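Local coordinates for protein kallistatin (Homo sapiens, PDB 6F4V) that inhibits the serine protease tissue kallikrein as a serpin, forming a stable equimolar complex with the enzyme and being cleaved at its reactive site, at residues Leu3-Ala6 with Pro7-Asp11; Gln54-Gly58 with Leu59-Leu63. One frame throughout, in Å; residues are numbered along the deposited sequence.

Contact 1: Leu3-Ala6 with Pro7-Asp11; sequences LKIA and PANAD
The carboxamide of N9 turns one face to the backbone of I5: I5 O stands almost directly over N9 CG at 3.5 Å, so the carbonyl oxygen looks down on the amide carbon and not along an N-H. At the amino end of the same group, I5 CD1 comes within 3.6 Å of N9 ND2, displaced from the amide plane toward the face that I5 O occupies. F61 lies on that side too, and the N9 side chain also packs on F75 and L78 of helix 68-83. I5 reaches the amide because its CG1 is set between the backbone N and the carbonyl carbon (chi1 65°), which carries CD1 past the end of N9. The P7 ring presents CD to the backbone before it, with L3 O 3.5 Å away.

Two backbone bonds run i to i+4 across the contact. N9 N gives its hydrogen to I5 O at 3.1 Å and 168°, and A10 N does likewise to A6 O, at 162°. One step earlier the i to i+4 pairing opens: a water donates to K4 O at 2.8 Å and accepts from A8 N at 3.0 Å, standing in for the direct bond. P7 offers no N-H, and its CD faces L3 O instead, an arrangement well tolerated in a first turn. Together these features describe the N-terminal turn of an alpha-helix with proline in its first turn, opening helix 6-23 of the serpin fold with its I5 and N9 side turned to helix 68-83.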
loop_
_atom_site.group_PDB
_atom_site.type_symbol
_atom_site.label_atom_id
_atom_site.label_comp_id
_atom_site.label_asym_id
_atom_site.label_seq_id
_atom_site.Cartn_x
_atom_site.Cartn_y
_atom_site.Cartn_z
ATOM N N LEU A 3 11.322 0.687 13.770
ATOM C CA LEU A 3 12.393 1.144 12.906
ATOM C C LEU A 3 13.246 0.004 12.370
ATOM O O LEU A 3 13.775 0.134 11.274
ATOM C CB LEU A 3 13.253 2.200 13.603
ATOM C CG LEU A 3 12.694 3.640 13.566
ATOM C CD1 LEU A 3 11.170 3.768 13.439
ATOM C CD2 LEU A 3 13.194 4.409 14.786
ATOM N N LYS A 4 13.334 -1.123 13.080
ATOM C CA LYS A 4 14.099 -2.269 12.555
ATOM C C LYS A 4 13.528 -2.841 11.256
ATOM O O LYS A 4 14.288 -3.369 10.424
ATOM C CB LYS A 4 14.250 -3.403 13.590
ATOM C CG LYS A 4 15.278 -3.074 14.675
ATOM C CD LYS A 4 15.663 -4.305 15.486
ATOM C CE LYS A 4 16.675 -3.939 16.565
ATOM N NZ LYS A 4 16.475 -4.809 17.753
ATOM N N ILE A 5 12.213 -2.731 11.067
ATOM C CA ILE A 5 11.578 -3.300 9.870
ATOM C C ILE A 5 11.387 -2.287 8.744
ATOM O O ILE A 5 10.942 -2.665 7.668
ATOM C CB ILE A 5 10.258 -4.037 10.192
ATOM C CG1 ILE A 5 9.169 -3.126 10.728
ATOM C CG2 ILE A 5 10.556 -5.192 11.172
ATOM C CD1 ILE A 5 7.821 -3.801 10.749
ATOM N N ALA A 6 11.712 -1.016 8.996
ATOM C CA ALA A 6 11.439 0.048 8.021
ATOM C C ALA A 6 12.226 -0.162 6.717
ATOM O O ALA A 6 11.647 -0.004 5.650
ATOM C CB ALA A 6 11.701 1.426 8.608
ATOM N N PRO A 7 13.519 -0.557 6.795
ATOM C CA PRO A 7 14.272 -0.771 5.550
ATOM C C PRO A 7 13.681 -1.857 4.659
ATOM O O PRO A 7 13.543 -1.629 3.457
ATOM C CB PRO A 7 15.688 -1.172 6.054
ATOM C CG PRO A 7 15.803 -0.439 7.371
ATOM C CD PRO A 7 14.424 -0.657 7.966
ATOM N N ALA A 8 13.340 -3.015 5.232
ATOM C CA ALA A 8 12.765 -4.113 4.441
ATOM C C ALA A 8 11.416 -3.723 3.842
ATOM O O ALA A 8 11.162 -3.963 2.659
ATOM C CB ALA A 8 12.594 -5.344 5.278
ATOM N N ASN A 9 10.551 -3.106 4.643
ATOM C CA ASN A 9 9.244 -2.720 4.133
ATOM C C ASN A 9 9.335 -1.752 2.936
ATOM O O ASN A 9 8.556 -1.867 1.987
ATOM C CB ASN A 9 8.380 -2.134 5.265
ATOM C CG ASN A 9 7.842 -3.193 6.209
ATOM O OD1 ASN A 9 7.885 -4.392 5.922
ATOM N ND2 ASN A 9 7.287 -2.744 7.361
ATOM N N ALA A 10 10.249 -0.791 3.001
ATOM C CA ALA A 10 10.448 0.157 1.903
ATOM C C ALA A 10 11.030 -0.541 0.669
ATOM O O ALA A 10 10.628 -0.248 -0.448
ATOM C CB ALA A 10 11.329 1.310 2.334
ATOM N N ASP A 11 11.970 -1.457 0.886
ATOM C CA ASP A 11 12.555 -2.254 -0.200
ATOM C C ASP A 11 11.472 -3.002 -0.916
ATOM O O ASP A 11 11.437 -2.999 -2.132
ATOM C CB ASP A 11 13.627 -3.218 0.362
ATOM C CG ASP A 11 14.124 -4.258 -0.660
ATOM O OD1 ASP A 11 14.874 -3.841 -1.545
ATOM O OD2 ASP A 11 13.755 -5.476 -0.578
HETATM O O HOH W 1 14.395 -4.173 7.749
#

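Contact 2: Gln54-Gly58 with Leu59-Leu63; sequences QILEG and LGFNL. With EDO (1,2-ethanediol), chain D.
L56 and F61 form the dense part of this turn. L56 O accepts the hydrogen of F61 N at 3.0 Å and 159°, and the same oxygen lies near the plane of the F61 ring, at its edge, 3.3 Å from CD2. F61 CG stands beside its own backbone N (chi1 -67°), which brings that edge round to the oxygen. On the neighbouring buried flank I55 and L59 run side by side in the same direction, I55 CG2 4.2 Å from L59 CD1; L59 continues onto F12, S37 and Y40. The bond from F61 N to L56 O, the shorter loop from G60 N to E57 O at 2.9 Å, and a positive phi of 99° at G60 define a Schellman motif, closing helix 49-58. L56 and F61 supply the apolar pair that commonly flanks such a cap, L56 CB lying 4.3 Å from F61 CD2. The inner bond is the less regular one: G60 N sits well above the carbonyl plane of E57.

Packing thins on the E57 side. Its extended chain crosses L63 obliquely, leaving OE2 4.0 Å from L63 CD1, and water fills the polar links: one molecule donates to E57 OE2 and accepts from L63 N, another donates to both E57 O and F61 O. Away from the helix, O1 of a 1,2-ethanediol, probably from the crystallisation liquor, donates to G60 O at 2.6 Å.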
loop_
_atom_site.group_PDB
_atom_site.type_symbol
_atom_site.label_atom_id
_atom_site.label_comp_id
_atom_site.label_asym_id
_atom_site.label_seq_id
_atom_site.Cartn_x
_atom_site.Cartn_y
_atom_site.Cartn_z
ATOM N N GLN A 54 11.667 -18.000 3.641
ATOM C CA GLN A 54 11.494 -17.513 2.278
ATOM C C GLN A 54 10.410 -16.428 2.158
ATOM O O GLN A 54 10.574 -15.535 1.373
ATOM C CB GLN A 54 11.213 -18.666 1.323
ATOM C CG GLN A 54 12.473 -19.532 1.169
ATOM C CD GLN A 54 12.577 -20.259 -0.130
ATOM O OE1 GLN A 54 12.382 -19.674 -1.207
ATOM N NE2 GLN A 54 13.000 -21.535 -0.055
ATOM N N ILE A 55 9.345 -16.500 2.945
ATOM C CA ILE A 55 8.332 -15.420 2.868
ATOM C C ILE A 55 8.969 -14.136 3.396
ATOM O O ILE A 55 8.865 -13.071 2.756
ATOM C CB ILE A 55 7.064 -15.744 3.674
ATOM C CG1 ILE A 55 6.257 -16.863 3.023
ATOM C CG2 ILE A 55 6.183 -14.501 3.834
ATOM C CD1 ILE A 55 5.267 -17.481 4.022
ATOM N N LEU A 56 9.658 -14.244 4.538
ATOM C CA LEU A 56 10.279 -13.064 5.152
ATOM C C LEU A 56 11.368 -12.494 4.278
ATOM O O LEU A 56 11.462 -11.283 4.157
ATOM C CB LEU A 56 10.805 -13.358 6.547
ATOM C CG LEU A 56 9.702 -13.730 7.545
ATOM C CD1 LEU A 56 10.306 -13.980 8.914
ATOM C CD2 LEU A 56 8.630 -12.672 7.618
ATOM N N GLU A 57 12.135 -13.357 3.593
ATOM C CA GLU A 57 13.158 -12.869 2.651
ATOM C C GLU A 57 12.560 -12.181 1.434
ATOM O O GLU A 57 13.072 -11.167 1.017
ATOM C CB GLU A 57 14.126 -13.990 2.216
ATOM C CG GLU A 57 15.056 -14.296 3.365
ATOM C CD GLU A 57 15.846 -15.589 3.227
ATOM O OE1 GLU A 57 15.488 -16.441 2.386
ATOM O OE2 GLU A 57 16.798 -15.725 4.024
ATOM N N GLY A 58 11.470 -12.724 0.903
ATOM C CA GLY A 58 10.720 -12.102 -0.179
ATOM C C GLY A 58 10.240 -10.687 0.177
ATOM O O GLY A 58 10.200 -9.795 -0.681
ATOM N N LEU A 59 9.878 -10.515 1.440
ATOM C CA LEU A 59 9.448 -9.211 1.971
ATOM C C LEU A 59 10.600 -8.270 2.247
ATOM O O LEU A 59 10.375 -7.148 2.730
ATOM C CB LEU A 59 8.620 -9.415 3.237
ATOM C CG LEU A 59 7.264 -10.033 3.005
ATOM C CD1 LEU A 59 6.615 -10.363 4.344
ATOM C CD2 LEU A 59 6.396 -9.100 2.164
ATOM N N GLY A 60 11.832 -8.733 2.032
ATOM C CA GLY A 60 13.018 -7.903 2.157
ATOM C C GLY A 60 13.765 -8.031 3.466
ATOM O O GLY A 60 14.743 -7.315 3.675
ATOM N N PHE A 61 13.376 -8.953 4.340
ATOM C CA PHE A 61 14.016 -9.030 5.642
ATOM C C PHE A 61 15.331 -9.782 5.537
ATOM O O PHE A 61 15.407 -10.773 4.822
ATOM C CB PHE A 61 13.081 -9.655 6.685
ATOM C CG PHE A 61 11.929 -8.788 6.980
ATOM C CD1 PHE A 61 12.115 -7.638 7.724
ATOM C CD2 PHE A 61 10.672 -9.049 6.456
ATOM C CE1 PHE A 61 11.068 -6.793 7.962
ATOM C CE2 PHE A 61 9.618 -8.176 6.662
ATOM C CZ PHE A 61 9.819 -7.040 7.426
ATOM N N ASN A 62 16.361 -9.251 6.190
ATOM C CA ASN A 62 17.674 -9.890 6.226
ATOM C C ASN A 62 17.714 -10.649 7.529
ATOM O O ASN A 62 17.851 -10.061 8.614
ATOM C CB ASN A 62 18.798 -8.852 6.126
ATOM C CG ASN A 62 20.178 -9.488 6.132
ATOM O OD1 ASN A 62 20.356 -10.614 6.612
ATOM N ND2 ASN A 62 21.169 -8.751 5.622
ATOM N N LEU A 63 17.582 -11.962 7.422
ATOM C CA LEU A 63 17.489 -12.815 8.589
ATOM C C LEU A 63 18.857 -13.139 9.214
ATOM O O LEU A 63 18.903 -13.873 10.168
ATOM C CB LEU A 63 16.713 -14.089 8.257
ATOM C CG LEU A 63 15.300 -13.840 7.705
ATOM C CD1 LEU A 63 14.628 -15.149 7.342
ATOM C CD2 LEU A 63 14.466 -13.046 8.704
HETATM C C1 EDO D . 16.570 -4.336 2.508
HETATM O O1 EDO D . 15.715 -5.428 2.112
HETATM C C2 EDO D . 16.704 -4.257 4.027
HETATM O O2 EDO D . 17.279 -5.467 4.559
HETATM O O HOH W 2 18.098 -13.450 4.973
HETATM O O HOH W 3 16.061 -10.663 2.205
#

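From the N terminus, contact 1 closes the short turn that starts helix 6-23, and contact 2, later in the chain, closes the turn that ends helix 49-58. They lie in series, neither enclosing nor crossing the other, with centres about 11 Å apart, yet they meet. F61 carries most of the meeting: I5 CG2 approaches F61 CE1 at 3.6 Å, and A8 CB lies 3.4 Å from F61 CD1 and 3.3 Å from G60 O. R15, one turn beyond contact 1, pairs with D11 by a salt bridge and with G58 O by a hydrogen bond. The start of helix 6-23 is tied to the end of helix 49-58, and both contacts pack on helix 68-83 through F75.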